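Glycogen synthase (Cyanobacterium sp. CLg1, PDB 6GNF) belongs to the bacterial glycogen and starch synthases, glycosyltransferases built from two Rossmann-like domains, and holds adenosine-5'-diphosphate and a glycan in this model. Local coordinates at residues Ser28-Val31 with Ser35-Gly38; Arg64-Glu69 with Pro114-Lys119; Ala320-Arg325 with Met444-Ile449; Ala424-Met429 with Pro509-Met514; Leu224-Phe229 with Phe262-Gln267. All coordinates share one frame; numbering follows the deposited sequence.

Contact 1: residues Ser28-Val31 with Ser35-Gly38; sequences STEV and SKTG. With ADP (adenosine-5'-diphosphate), chain F; GLC (alpha-D-glucopyranose), chain D.
The touching parts, 29-31 and 35-38, run 93° apart, with Glu30 CA and Ser35 CA 5.0 Å from each other. Two bonds pin this turn at Val31: Ser35 N donates to Val31 O at 3.0 Å, and Val31 N donates to Ser35 OG at 2.9 Å. The main side-chain link is Glu30, whose chain runs out extended so that its two carboxylate oxygens take the backbone N and the hydroxyl of Thr37. Thr37 N reaches Glu30 OE1 at 3.0 Å from well above the carboxylate plane, 71° out of it. Thr37 OG1 donates to Glu30 OE2 on the syn side but tilted out of that plane, a short 2.5 Å. The first torsion of Thr37 (chi1 70°) sets OG1 between its backbone N and carbonyl carbon; there Thr37 OG1 also accepts from GLC O6 at 2.7 Å. Through Thr37 OG1 the carboxylate is second shell to the sugar, and Tyr121 OH, also hydrogen-bonded to Glu30 OE2, steadies it. Lys36 to Leu40 read KTGGL, the glycine-rich signature of starch and glycogen synthases, and the ADP phosphate lies beside Gly38. The whole loop connects strand 23-27 to helix 39-54, with Val31 packed on strands 57-63 and 99-105.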
# COMPACT_ATOMS: atom_id res chain seq x y z
N SER A 28 -2.63 9.71 -7.38
CA SER A 28 -2.82 9.05 -6.09
C SER A 28 -2.86 10.05 -4.95
O SER A 28 -2.53 11.21 -5.12
CB SER A 28 -1.71 8.03 -5.81
OG SER A 28 -0.46 8.61 -5.61
N THR A 29 -3.19 9.55 -3.77
CA THR A 29 -3.13 10.35 -2.55
C THR A 29 -1.74 10.35 -1.93
O THR A 29 -1.47 11.16 -1.07
CB THR A 29 -4.11 9.80 -1.50
OG1 THR A 29 -3.96 8.38 -1.43
CG2 THR A 29 -5.52 10.10 -1.91
N GLU A 30 -0.88 9.41 -2.34
CA GLU A 30 0.42 9.22 -1.71
C GLU A 30 1.52 9.11 -2.74
O GLU A 30 1.39 8.35 -3.70
CB GLU A 30 0.43 7.92 -0.92
CG GLU A 30 -0.30 7.95 0.41
CD GLU A 30 -0.25 6.61 1.13
OE1 GLU A 30 0.78 5.88 1.05
OE2 GLU A 30 -1.26 6.29 1.79
N VAL A 31 2.63 9.80 -2.50
CA VAL A 31 3.86 9.61 -3.28
C VAL A 31 5.05 9.72 -2.32
O VAL A 31 5.35 10.80 -1.83
CB VAL A 31 4.03 10.68 -4.39
CG1 VAL A 31 5.30 10.41 -5.18
CG2 VAL A 31 2.83 10.70 -5.32
N SER A 35 4.64 11.91 0.81
CA SER A 35 3.46 11.47 1.51
C SER A 35 3.38 9.94 1.44
O SER A 35 3.56 9.36 0.37
CB SER A 35 2.23 12.12 0.85
OG SER A 35 2.16 11.85 -0.54
N LYS A 36 3.05 9.30 2.56
CA LYS A 36 3.12 7.85 2.66
C LYS A 36 2.53 7.39 3.98
O LYS A 36 2.87 7.92 5.03
CB LYS A 36 4.58 7.42 2.60
CG LYS A 36 4.85 5.94 2.94
CD LYS A 36 6.13 5.42 2.28
CE LYS A 36 7.04 4.62 3.21
NZ LYS A 36 6.45 3.32 3.64
N THR A 37 1.62 6.41 3.91
CA THR A 37 1.02 5.75 5.08
C THR A 37 1.31 4.24 4.98
O THR A 37 0.89 3.46 5.83
CB THR A 37 -0.51 5.96 5.11
OG1 THR A 37 -1.15 5.21 4.05
CG2 THR A 37 -0.89 7.44 5.02
N GLY A 38 1.99 3.86 3.90
CA GLY A 38 2.18 2.45 3.60
C GLY A 38 2.74 2.21 2.21
O GLY A 38 3.34 3.10 1.61
PB ADP F . 0.77 -1.91 3.74
O1B ADP F . -0.38 -2.87 3.59
O2B ADP F . 1.05 -1.11 2.50
O3B ADP F . 0.73 -1.12 5.02
PA ADP F . 3.27 -3.06 2.87
O1A ADP F . 2.79 -3.10 1.42
O2A ADP F . 4.16 -4.15 3.43
O3A ADP F . 2.03 -2.91 3.90
O5' ADP F . 4.02 -1.65 3.11
C5' ADP F . 4.17 -1.09 4.42
C4' ADP F . 5.49 -0.33 4.46
O4' ADP F . 5.60 0.50 5.62
C3' ADP F . 6.65 -1.30 4.53
O3' ADP F . 7.66 -0.83 3.63
C2' ADP F . 7.09 -1.28 5.97
O2' ADP F . 8.51 -1.45 6.02
C1' ADP F . 6.66 0.09 6.47
N9 ADP F . 6.17 0.17 7.87
C8 ADP F . 4.98 -0.28 8.33
N7 ADP F . 4.84 -0.02 9.66
C5 ADP F . 5.95 0.62 10.06
C6 ADP F . 6.46 1.19 11.33
N6 ADP F . 5.74 1.13 12.46
N1 ADP F . 7.68 1.78 11.31
C2 ADP F . 8.42 1.86 10.20
N3 ADP F . 8.01 1.36 9.02
C4 ADP F . 6.81 0.75 8.88
C1 GLC D . -7.72 4.70 5.02
C2 GLC D . -7.80 4.91 3.50
C3 GLC D . -7.09 3.77 2.78
C4 GLC D . -5.65 3.66 3.28
C5 GLC D . -5.68 3.41 4.80
C6 GLC D . -4.29 3.20 5.42
O2 GLC D . -9.16 4.95 3.05
O3 GLC D . -7.11 3.95 1.36
O4 GLC D . -5.02 2.59 2.57
O5 GLC D . -6.36 4.51 5.43
O6 GLC D . -3.45 4.36 5.27
O HOH W 1 0.57 13.70 -1.63

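Contact 2: residues Arg64-Glu69 with Pro114-Lys119; sequences RFDQYE and PLVNKK. With SO4 (sulfate ion), chain G.
The carboxylate of Asp66 is approached from above its plane by Asn117 N, which stands 40° out of it and donates to Asp66 OD2 at 3.1 Å. The other oxygen, Asp66 OD1, rests on Val116, 3.3 Å from its CA and 3.5 Å from its CG1, the two side chains crossing at about a right angle. Back within 64-69, one face of the Tyr68 ring carries Asp66 O, 3.5 Å above its centre. At the edge of the Arg64 guanidinium and in its plane lies sulfate O2, bonded by NH1 at 3.1 Å along a nearly straight N-H line (175°). Both segments are loops of the N-terminal Rossmann-like domain: 64-69 follows strand 57-63 and contains an inverse gamma turn centred on Gln67, and 114-119 follows helix 107-110. Asp66 CG sits beside its own backbone N (chi1 -71°), which directs the carboxylate at the Val116-Asn117 peptide. Asn117 OD1 in turn accepts from Lys36 N. The sulfate, probably from the crystallisation liquor, is also held by Arg90.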
# COMPACT_ATOMS: atom_id res chain seq x y z
N ARG A 64 -1.21 18.41 -2.24
CA ARG A 64 -0.13 19.07 -1.52
C ARG A 64 -0.48 19.14 -0.04
O ARG A 64 -1.04 20.11 0.45
CB ARG A 64 0.11 20.47 -2.10
CG ARG A 64 1.32 21.20 -1.55
CD ARG A 64 1.45 22.55 -2.24
NE ARG A 64 2.59 23.31 -1.77
CZ ARG A 64 2.54 24.47 -1.11
NH1 ARG A 64 1.39 25.05 -0.81
NH2 ARG A 64 3.67 25.04 -0.75
N PHE A 65 -0.14 18.08 0.69
CA PHE A 65 -0.46 17.97 2.11
C PHE A 65 0.48 18.80 2.96
O PHE A 65 0.11 19.22 4.05
CB PHE A 65 -0.42 16.52 2.57
CG PHE A 65 -1.54 15.68 2.03
CD1 PHE A 65 -2.86 15.99 2.31
CD2 PHE A 65 -1.28 14.56 1.25
CE1 PHE A 65 -3.90 15.22 1.81
CE2 PHE A 65 -2.31 13.78 0.75
CZ PHE A 65 -3.62 14.11 1.04
N ASP A 66 1.69 19.03 2.45
CA ASP A 66 2.66 19.89 3.12
C ASP A 66 3.34 20.81 2.12
O ASP A 66 3.22 20.64 0.92
CB ASP A 66 3.72 19.04 3.83
CG ASP A 66 3.17 18.33 5.05
OD1 ASP A 66 3.24 18.96 6.13
OD2 ASP A 66 2.61 17.21 4.93
N GLN A 67 4.05 21.80 2.64
CA GLN A 67 4.77 22.74 1.80
C GLN A 67 6.12 22.15 1.42
O GLN A 67 7.14 22.54 1.97
CB GLN A 67 4.93 24.07 2.53
CG GLN A 67 3.60 24.69 2.88
CD GLN A 67 3.73 26.08 3.44
OE1 GLN A 67 4.43 26.29 4.43
NE2 GLN A 67 3.06 27.05 2.83
N TYR A 68 6.13 21.25 0.44
CA TYR A 68 7.34 20.51 0.08
C TYR A 68 8.39 21.47 -0.44
O TYR A 68 8.10 22.28 -1.31
CB TYR A 68 7.03 19.45 -0.98
CG TYR A 68 5.87 18.55 -0.60
CD1 TYR A 68 5.87 17.87 0.61
CD2 TYR A 68 4.78 18.40 -1.44
CE1 TYR A 68 4.82 17.05 0.97
CE2 TYR A 68 3.72 17.58 -1.09
CZ TYR A 68 3.74 16.91 0.12
OH TYR A 68 2.67 16.10 0.45
N GLU A 69 9.60 21.37 0.10
CA GLU A 69 10.65 22.37 -0.15
C GLU A 69 11.13 22.44 -1.59
O GLU A 69 11.48 23.51 -2.06
CB GLU A 69 11.85 22.12 0.77
CG GLU A 69 11.58 22.48 2.22
CD GLU A 69 12.85 22.77 3.00
OE1 GLU A 69 13.04 23.94 3.42
OE2 GLU A 69 13.66 21.85 3.18
N PRO A 114 -1.07 20.91 11.11
CA PRO A 114 0.29 21.43 10.95
C PRO A 114 1.38 20.33 10.91
O PRO A 114 2.49 20.58 10.45
CB PRO A 114 0.48 22.34 12.17
CG PRO A 114 -0.50 21.84 13.18
CD PRO A 114 -1.66 21.30 12.40
N LEU A 115 1.04 19.12 11.37
CA LEU A 115 1.99 17.99 11.37
C LEU A 115 2.31 17.50 9.94
O LEU A 115 1.43 17.46 9.08
CB LEU A 115 1.45 16.82 12.21
CG LEU A 115 1.39 17.02 13.74
CD1 LEU A 115 0.47 15.99 14.38
CD2 LEU A 115 2.78 16.95 14.36
N VAL A 116 3.58 17.15 9.73
CA VAL A 116 4.08 16.77 8.40
C VAL A 116 3.87 15.27 8.09
O VAL A 116 4.30 14.41 8.87
CB VAL A 116 5.57 17.17 8.21
CG1 VAL A 116 5.76 18.66 8.47
CG2 VAL A 116 6.51 16.35 9.10
N ASN A 117 3.21 14.99 6.97
CA ASN A 117 2.93 13.61 6.52
C ASN A 117 2.16 12.78 7.56
O ASN A 117 2.52 11.63 7.84
CB ASN A 117 4.23 12.90 6.10
CG ASN A 117 3.98 11.64 5.26
OD1 ASN A 117 2.86 11.13 5.17
ND2 ASN A 117 5.05 11.13 4.67
N LYS A 118 1.13 13.38 8.14
CA LYS A 118 0.27 12.69 9.11
C LYS A 118 -1.17 13.07 8.84
O LYS A 118 -1.45 14.18 8.36
CB LYS A 118 0.65 13.05 10.55
CG LYS A 118 2.11 13.43 10.76
CD LYS A 118 2.54 13.30 12.21
CE LYS A 118 2.91 11.87 12.56
NZ LYS A 118 3.59 11.80 13.88
N LYS A 119 -2.09 12.16 9.14
CA LYS A 119 -3.53 12.42 9.04
C LYS A 119 -3.95 12.84 7.63
O LYS A 119 -4.61 13.87 7.42
CB LYS A 119 -3.94 13.47 10.08
CG LYS A 119 -3.65 13.03 11.51
CD LYS A 119 -3.58 14.21 12.46
CE LYS A 119 -3.04 13.77 13.81
NZ LYS A 119 -2.93 14.90 14.77
S SO4 G . 2.27 28.83 0.06
O1 SO4 G . 1.65 29.66 -1.01
O2 SO4 G . 1.33 27.80 0.57
O3 SO4 G . 2.63 29.73 1.18
O4 SO4 G . 3.49 28.18 -0.47

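Contact 3: residues Ala320-Arg325 with Met444-Ile449; sequences ANYNSR and MMYGTI
Tyr322 and Tyr446 cross at about a right angle, and the hydroxyl of the first is what reaches the second. Tyr322 OH donates to Tyr446 O at 2.6 Å. The donor lies in the carbonyl plane on a lone pair (C=O...donor angle 126°), and the accepting oxygen lies in turn in the plane of the Tyr322 ring, at its edge. The same hydroxyl, Tyr322 OH, comes up alongside the root of the other side chain, 3.4 Å from Tyr446 CB and 3.6 Å from Tyr446 CD2, so it meets that ring at its edge. Between the rings the approach is looser, Tyr322 CZ to Tyr446 CD2 being 4.4 Å. With CG of Tyr322 between its backbone N and carbonyl carbon (chi1 61°), the ring is carried across to a Schellman motif: Gly447, at a positive phi of 76°, gives its N-H to Met444 O at 3.0 Å, one of two bonds back into the last turn. The Tyr446 hydroxyl is hydrogen-bonded to Asp315 OD2. The contact thus ties the loop between strand 298-300 and helix 327-341 to the C-terminal end of helix 439-445, with Tyr446 packed on helix 414-423 and Tyr322 touching Lys331 of helix 327-341.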
# COMPACT_ATOMS: atom_id res chain seq x y z
N ALA A 320 26.36 -2.40 10.65
CA ALA A 320 27.34 -2.97 9.74
C ALA A 320 26.72 -3.32 8.41
O ALA A 320 25.70 -4.00 8.34
CB ALA A 320 28.00 -4.19 10.36
N ASN A 321 27.31 -2.79 7.35
CA ASN A 321 26.92 -3.15 6.00
C ASN A 321 27.49 -4.52 5.64
O ASN A 321 28.48 -4.96 6.21
CB ASN A 321 27.43 -2.09 5.02
CG ASN A 321 26.73 -0.75 5.20
OD1 ASN A 321 27.37 0.23 5.56
ND2 ASN A 321 25.43 -0.73 4.96
N TYR A 322 26.85 -5.19 4.69
CA TYR A 322 27.30 -6.49 4.24
C TYR A 322 26.74 -6.81 2.87
O TYR A 322 25.83 -6.15 2.40
CB TYR A 322 26.91 -7.59 5.24
CG TYR A 322 25.42 -7.75 5.47
CD1 TYR A 322 24.66 -8.59 4.65
CD2 TYR A 322 24.77 -7.09 6.50
CE1 TYR A 322 23.30 -8.74 4.85
CE2 TYR A 322 23.41 -7.24 6.71
CZ TYR A 322 22.68 -8.07 5.89
OH TYR A 322 21.32 -8.20 6.09
N ASN A 323 27.31 -7.83 2.23
CA ASN A 323 26.80 -8.38 0.98
C ASN A 323 26.72 -9.89 1.13
O ASN A 323 26.91 -10.41 2.23
CB ASN A 323 27.70 -7.97 -0.19
CG ASN A 323 29.13 -8.47 -0.04
OD1 ASN A 323 29.48 -9.14 0.94
ND2 ASN A 323 29.97 -8.12 -0.99
N SER A 324 26.40 -10.61 0.06
CA SER A 324 26.22 -12.06 0.16
C SER A 324 27.50 -12.76 0.62
O SER A 324 27.43 -13.74 1.34
CB SER A 324 25.71 -12.66 -1.15
OG SER A 324 26.56 -12.29 -2.22
N ARG A 325 28.66 -12.24 0.22
CA ARG A 325 29.93 -12.82 0.65
C ARG A 325 30.21 -12.61 2.13
O ARG A 325 30.73 -13.50 2.79
CB ARG A 325 31.10 -12.27 -0.17
CG ARG A 325 31.05 -12.62 -1.65
CD ARG A 325 32.40 -12.40 -2.33
NE ARG A 325 33.05 -11.15 -1.92
CZ ARG A 325 32.70 -9.93 -2.31
NH1 ARG A 325 31.67 -9.74 -3.14
NH2 ARG A 325 33.38 -8.87 -1.87
N MET A 444 14.21 -10.14 1.89
CA MET A 444 14.99 -11.01 1.03
C MET A 444 16.28 -10.35 0.54
O MET A 444 17.31 -11.01 0.46
CB MET A 444 14.15 -11.53 -0.14
CG MET A 444 13.12 -12.57 0.30
SD MET A 444 12.20 -13.36 -1.03
CE MET A 444 11.11 -12.04 -1.53
N MET A 445 16.24 -9.06 0.23
CA MET A 445 17.46 -8.36 -0.17
C MET A 445 18.51 -8.32 0.94
O MET A 445 19.70 -8.21 0.65
CB MET A 445 17.15 -6.93 -0.60
CG MET A 445 16.41 -6.82 -1.91
SD MET A 445 15.99 -5.10 -2.31
CE MET A 445 17.61 -4.41 -2.64
N TYR A 446 18.06 -8.42 2.19
CA TYR A 446 18.96 -8.46 3.35
C TYR A 446 19.33 -9.89 3.78
O TYR A 446 20.03 -10.07 4.76
CB TYR A 446 18.33 -7.70 4.53
CG TYR A 446 18.39 -6.18 4.40
CD1 TYR A 446 17.63 -5.52 3.45
CD2 TYR A 446 19.20 -5.42 5.23
CE1 TYR A 446 17.67 -4.15 3.32
CE2 TYR A 446 19.25 -4.04 5.11
CZ TYR A 446 18.48 -3.41 4.15
OH TYR A 446 18.51 -2.03 4.01
N GLY A 447 18.84 -10.89 3.06
CA GLY A 447 19.10 -12.29 3.42
C GLY A 447 18.26 -12.76 4.59
O GLY A 447 18.57 -13.74 5.25
N THR A 448 17.18 -12.03 4.85
CA THR A 448 16.27 -12.35 5.94
C THR A 448 15.10 -13.12 5.35
O THR A 448 14.47 -12.66 4.40
CB THR A 448 15.81 -11.05 6.65
OG1 THR A 448 16.94 -10.40 7.24
CG2 THR A 448 14.78 -11.34 7.73
N ILE A 449 14.80 -14.27 5.94
CA ILE A 449 13.90 -15.24 5.33
C ILE A 449 12.44 -14.99 5.70
O ILE A 449 12.10 -15.01 6.89
CB ILE A 449 14.30 -16.67 5.75
CG1 ILE A 449 15.66 -17.02 5.15
CG2 ILE A 449 13.24 -17.67 5.31
CD1 ILE A 449 16.33 -18.22 5.78

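Contact 4: residues Ala424-Met429 with Pro509-Met514; sequences ADYCLM and PKFKKM
In the C-terminal Rossmann-like domain, a helix here lies over the beginning of an inner strand of the six-stranded parallel sheet: Phe511 of helix 509-520 packs against Asp425 and Tyr426, where strand 426-429 starts. The contact is made through side chains alone, since Asp425 CA and Phe511 CA are still 9.7 Å apart. Phe511 points toward the strand with CG anti to its backbone N (chi1 172°), presenting the edge of its ring. Tyr426 OH meets that edge at 3.5 Å from Phe511 CD2 and 3.6 Å from Phe511 CE2. Tyr426 CZ follows, 4.0 Å from Phe511 CE2 and in the plane of the phenylalanine ring, whereas seen from the tyrosine ring the approach is oblique. At the tip, Phe511 CZ lies 4.2 Å from Asp425 OD1, the carboxylate turned 77° from the ring plane. The charge of Asp425 is answered on its other oxygen, OD2, by a salt bridge to Lys335 and a bond from Leu352 N. Aromatic neighbours extend the cluster: Tyr426 stacks on Phe353, and Tyr506 meets Phe511 edge-to-face. Strand 449-452 lies alongside, its Ile449 touching both Phe511 and Tyr426, and helix 485-503 packs on Tyr426 through Ala502 and Leu503.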
# COMPACT_ATOMS: atom_id res chain seq x y z
N ALA A 424 17.16 -9.47 12.07
CA ALA A 424 16.31 -10.64 12.22
C ALA A 424 16.73 -11.76 11.27
O ALA A 424 17.24 -11.50 10.18
CB ALA A 424 14.85 -10.27 11.97
N ASP A 425 16.47 -12.99 11.69
CA ASP A 425 16.67 -14.15 10.83
C ASP A 425 15.46 -14.36 9.94
O ASP A 425 15.58 -14.81 8.81
CB ASP A 425 16.88 -15.39 11.68
CG ASP A 425 18.11 -15.28 12.52
OD1 ASP A 425 19.16 -14.92 11.95
OD2 ASP A 425 18.04 -15.56 13.74
N TYR A 426 14.28 -14.04 10.49
CA TYR A 426 13.02 -14.27 9.80
C TYR A 426 12.14 -13.02 9.79
O TYR A 426 12.09 -12.27 10.77
CB TYR A 426 12.29 -15.43 10.47
CG TYR A 426 13.06 -16.73 10.42
CD1 TYR A 426 13.17 -17.44 9.23
CD2 TYR A 426 13.69 -17.24 11.55
CE1 TYR A 426 13.87 -18.64 9.17
CE2 TYR A 426 14.41 -18.43 11.50
CZ TYR A 426 14.49 -19.13 10.31
OH TYR A 426 15.20 -20.33 10.26
N CYS A 427 11.44 -12.82 8.68
CA CYS A 427 10.46 -11.75 8.54
C CYS A 427 9.05 -12.35 8.63
O CYS A 427 8.61 -13.07 7.75
CB CYS A 427 10.65 -11.05 7.20
SG CYS A 427 9.35 -9.88 6.79
N LEU A 428 8.35 -12.03 9.72
CA LEU A 428 7.10 -12.68 10.07
C LEU A 428 5.90 -11.84 9.65
O LEU A 428 5.72 -10.72 10.15
CB LEU A 428 7.08 -12.90 11.58
CG LEU A 428 5.98 -13.75 12.21
CD1 LEU A 428 6.14 -15.21 11.80
CD2 LEU A 428 6.03 -13.62 13.72
N MET A 429 5.09 -12.36 8.72
CA MET A 429 3.92 -11.66 8.20
C MET A 429 2.66 -12.53 8.23
O MET A 429 2.28 -13.11 7.21
CB MET A 429 4.17 -11.20 6.77
CG MET A 429 5.41 -10.33 6.60
SD MET A 429 5.64 -9.82 4.90
CE MET A 429 4.26 -8.72 4.68
N PRO A 509 22.93 -26.08 6.82
CA PRO A 509 23.41 -25.65 5.51
C PRO A 509 22.30 -25.11 4.60
O PRO A 509 22.57 -24.19 3.83
CB PRO A 509 24.00 -26.93 4.93
CG PRO A 509 24.53 -27.65 6.12
CD PRO A 509 23.56 -27.35 7.24
N LYS A 510 21.09 -25.66 4.71
CA LYS A 510 19.95 -25.19 3.93
C LYS A 510 19.55 -23.76 4.29
O LYS A 510 19.17 -22.97 3.41
CB LYS A 510 18.74 -26.10 4.12
CG LYS A 510 18.94 -27.50 3.57
CD LYS A 510 17.63 -28.28 3.54
CE LYS A 510 17.90 -29.77 3.34
NZ LYS A 510 16.63 -30.54 3.19
N PHE A 511 19.64 -23.44 5.58
CA PHE A 511 19.41 -22.09 6.07
C PHE A 511 20.37 -21.11 5.40
O PHE A 511 19.93 -20.11 4.84
CB PHE A 511 19.54 -22.06 7.60
CG PHE A 511 19.52 -20.68 8.20
CD1 PHE A 511 20.70 -19.96 8.37
CD2 PHE A 511 18.32 -20.11 8.63
CE1 PHE A 511 20.68 -18.70 8.93
CE2 PHE A 511 18.30 -18.84 9.19
CZ PHE A 511 19.48 -18.14 9.34
N LYS A 512 21.66 -21.42 5.45
CA LYS A 512 22.68 -20.59 4.80
C LYS A 512 22.41 -20.40 3.31
O LYS A 512 22.59 -19.30 2.78
CB LYS A 512 24.08 -21.17 4.99
CG LYS A 512 24.89 -20.55 6.12
CD LYS A 512 24.43 -21.01 7.50
CE LYS A 512 25.60 -21.48 8.36
NZ LYS A 512 26.69 -20.47 8.49
N LYS A 513 22.00 -21.48 2.65
CA LYS A 513 21.72 -21.43 1.22
C LYS A 513 20.49 -20.58 0.92
O LYS A 513 20.49 -19.81 -0.04
CB LYS A 513 21.51 -22.84 0.66
CG LYS A 513 21.44 -22.89 -0.86
CD LYS A 513 21.02 -24.27 -1.35
CE LYS A 513 21.21 -24.43 -2.85
NZ LYS A 513 20.44 -23.42 -3.62
N MET A 514 19.45 -20.71 1.75
CA MET A 514 18.21 -19.96 1.56
C MET A 514 18.44 -18.45 1.65
O MET A 514 17.82 -17.67 0.92
CB MET A 514 17.14 -20.40 2.58
CG MET A 514 15.75 -19.87 2.28
SD MET A 514 14.42 -20.60 3.28
CE MET A 514 14.13 -22.14 2.42

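Contact 5: residues Leu224-Phe229 with Phe262-Gln267; sequences LSDLSF and FLNCDQ
Asp226 sets its carboxylate against Leu263 and Asn264, touching the first with one oxygen and the second with the other. Asn264 ND2 donates to Asp226 OD2 at 3.0 Å with an N-H...O angle of 153°. The amide nitrogen arrives from above the carboxylate plane, the bond is also somewhat tilted from the amide plane, and the two flat groups are turned 72° against each other. Asp226 OD1 instead rests on a methyl group, 3.6 Å from Leu263 CD1, which is also 3.9 Å from Asp226 O. A chi1 of -71° swings the carboxylate of Asp226 away from its carbonyl carbon, and from there both oxygens reach segment 262-267. The nearest CA atoms across the contact are those of Asp226 and Leu263, 6.6 Å apart. The Asn264 amide has further anchors: ND2 is hydrogen-bonded to Ala260 O and OD1 accepts from Lys182, so its orientation is fixed from both ends of the group. Lys259 reinforces the junction by donating to Asp226 O and Ser228 O. In the fold, this joins the short helix 224-227, which runs straight into strand 228-231 of a small antiparallel sheet, to helix 257-264, which leads on to strand 267-270 of the main sheet; Leu263 packs also on helix 290-296.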
# COMPACT_ATOMS: atom_id res chain seq x y z
N LEU A 224 -25.21 6.82 -12.37
CA LEU A 224 -25.80 6.41 -11.11
C LEU A 224 -25.79 4.90 -10.96
O LEU A 224 -25.49 4.37 -9.89
CB LEU A 224 -27.23 6.92 -11.01
CG LEU A 224 -27.59 7.75 -9.79
CD1 LEU A 224 -29.09 8.05 -9.85
CD2 LEU A 224 -27.23 7.03 -8.51
N SER A 225 -26.14 4.20 -12.03
CA SER A 225 -26.14 2.76 -12.03
C SER A 225 -24.75 2.16 -11.78
O SER A 225 -24.63 1.19 -11.04
CB SER A 225 -26.71 2.24 -13.35
OG SER A 225 -26.56 0.84 -13.43
N ASP A 226 -23.72 2.73 -12.40
CA ASP A 226 -22.35 2.27 -12.20
C ASP A 226 -21.90 2.47 -10.74
O ASP A 226 -21.21 1.63 -10.18
CB ASP A 226 -21.38 3.03 -13.11
CG ASP A 226 -21.50 2.65 -14.57
OD1 ASP A 226 -22.03 1.56 -14.89
OD2 ASP A 226 -21.05 3.46 -15.41
N LEU A 227 -22.33 3.57 -10.13
CA LEU A 227 -22.00 3.88 -8.74
C LEU A 227 -22.81 3.06 -7.73
O LEU A 227 -22.44 2.95 -6.57
CB LEU A 227 -22.22 5.37 -8.46
CG LEU A 227 -21.15 6.29 -9.05
CD1 LEU A 227 -21.69 7.69 -9.26
CD2 LEU A 227 -19.93 6.31 -8.15
N SER A 228 -23.93 2.51 -8.17
CA SER A 228 -24.88 1.88 -7.26
C SER A 228 -24.37 0.57 -6.67
O SER A 228 -23.57 -0.13 -7.29
CB SER A 228 -26.20 1.66 -7.98
OG SER A 228 -26.74 2.94 -8.32
N PHE A 229 -24.80 0.27 -5.45
CA PHE A 229 -24.26 -0.85 -4.70
C PHE A 229 -25.16 -1.23 -3.53
O PHE A 229 -25.72 -0.36 -2.86
CB PHE A 229 -22.88 -0.47 -4.17
CG PHE A 229 -22.10 -1.63 -3.63
CD1 PHE A 229 -21.64 -2.62 -4.48
CD2 PHE A 229 -21.80 -1.71 -2.28
CE1 PHE A 229 -20.90 -3.69 -3.98
CE2 PHE A 229 -21.07 -2.76 -1.78
CZ PHE A 229 -20.62 -3.76 -2.63
N PHE A 262 -14.01 0.58 -11.86
CA PHE A 262 -13.84 -0.66 -12.61
C PHE A 262 -14.67 -0.66 -13.88
O PHE A 262 -14.21 -1.10 -14.93
CB PHE A 262 -14.22 -1.90 -11.79
CG PHE A 262 -13.15 -2.36 -10.84
CD1 PHE A 262 -11.80 -2.14 -11.09
CD2 PHE A 262 -13.51 -3.04 -9.69
CE1 PHE A 262 -10.83 -2.58 -10.20
CE2 PHE A 262 -12.55 -3.50 -8.80
CZ PHE A 262 -11.21 -3.27 -9.06
N LEU A 263 -15.91 -0.18 -13.77
CA LEU A 263 -16.84 -0.23 -14.89
C LEU A 263 -16.55 0.81 -15.97
O LEU A 263 -17.07 0.71 -17.07
CB LEU A 263 -18.28 -0.07 -14.40
CG LEU A 263 -18.83 -1.23 -13.56
CD1 LEU A 263 -20.18 -0.88 -12.96
CD2 LEU A 263 -18.93 -2.50 -14.39
N ASN A 264 -15.73 1.81 -15.66
CA ASN A 264 -15.49 2.89 -16.60
C ASN A 264 -14.06 3.00 -17.12
O ASN A 264 -13.82 3.72 -18.08
CB ASN A 264 -15.93 4.23 -15.99
CG ASN A 264 -17.43 4.42 -16.06
OD1 ASN A 264 -17.95 4.90 -17.06
ND2 ASN A 264 -18.14 4.04 -15.01
N CYS A 265 -13.13 2.25 -16.53
CA CYS A 265 -11.74 2.33 -16.97
C CYS A 265 -11.56 1.52 -18.25
O CYS A 265 -12.43 0.73 -18.61
CB CYS A 265 -10.78 1.81 -15.89
SG CYS A 265 -10.90 0.03 -15.57
N ASP A 266 -10.43 1.71 -18.91
CA ASP A 266 -10.09 0.91 -20.08
C ASP A 266 -9.46 -0.41 -19.68
O ASP A 266 -9.57 -1.39 -20.40
CB ASP A 266 -9.15 1.70 -21.00
CG ASP A 266 -9.82 2.91 -21.59
OD1 ASP A 266 -10.89 2.71 -22.19
OD2 ASP A 266 -9.32 4.03 -21.41
N GLN A 267 -8.78 -0.44 -18.53
CA GLN A 267 -8.24 -1.70 -18.03
C GLN A 267 -8.00 -1.64 -16.53
O GLN A 267 -7.56 -0.62 -16.00
CB GLN A 267 -6.95 -2.06 -18.74
CG GLN A 267 -6.46 -3.46 -18.40
CD GLN A 267 -5.57 -4.07 -19.45
OE1 GLN A 267 -5.34 -3.48 -20.51
NE2 GLN A 267 -5.09 -5.27 -19.17

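Overall arrangement
From the N terminus, contact 1 closes a tight loop of three intervening residues between strand 23-27 and helix 39-54. Contact 2 then spans 44 residues, mostly strands 72-82, 85-96 and 99-105, and touches contact 1 where Phe65 packs on Thr29. Contact 5 follows in series in the same catalytic domain, closing a 32-residue loop that contains strand 251-256 of the small antiparallel sheet. Contact 3 closes 118 residues, starting from the loop before helix 327-341, and contact 4 closes 79. These two cross, their segments alternating along the chain, and meet where Ile449 pairs with the Asp425-Cys427 backbone. Their centres lie about 45 and 44 Å from that of contact 5, on opposite sides of the chain's centre.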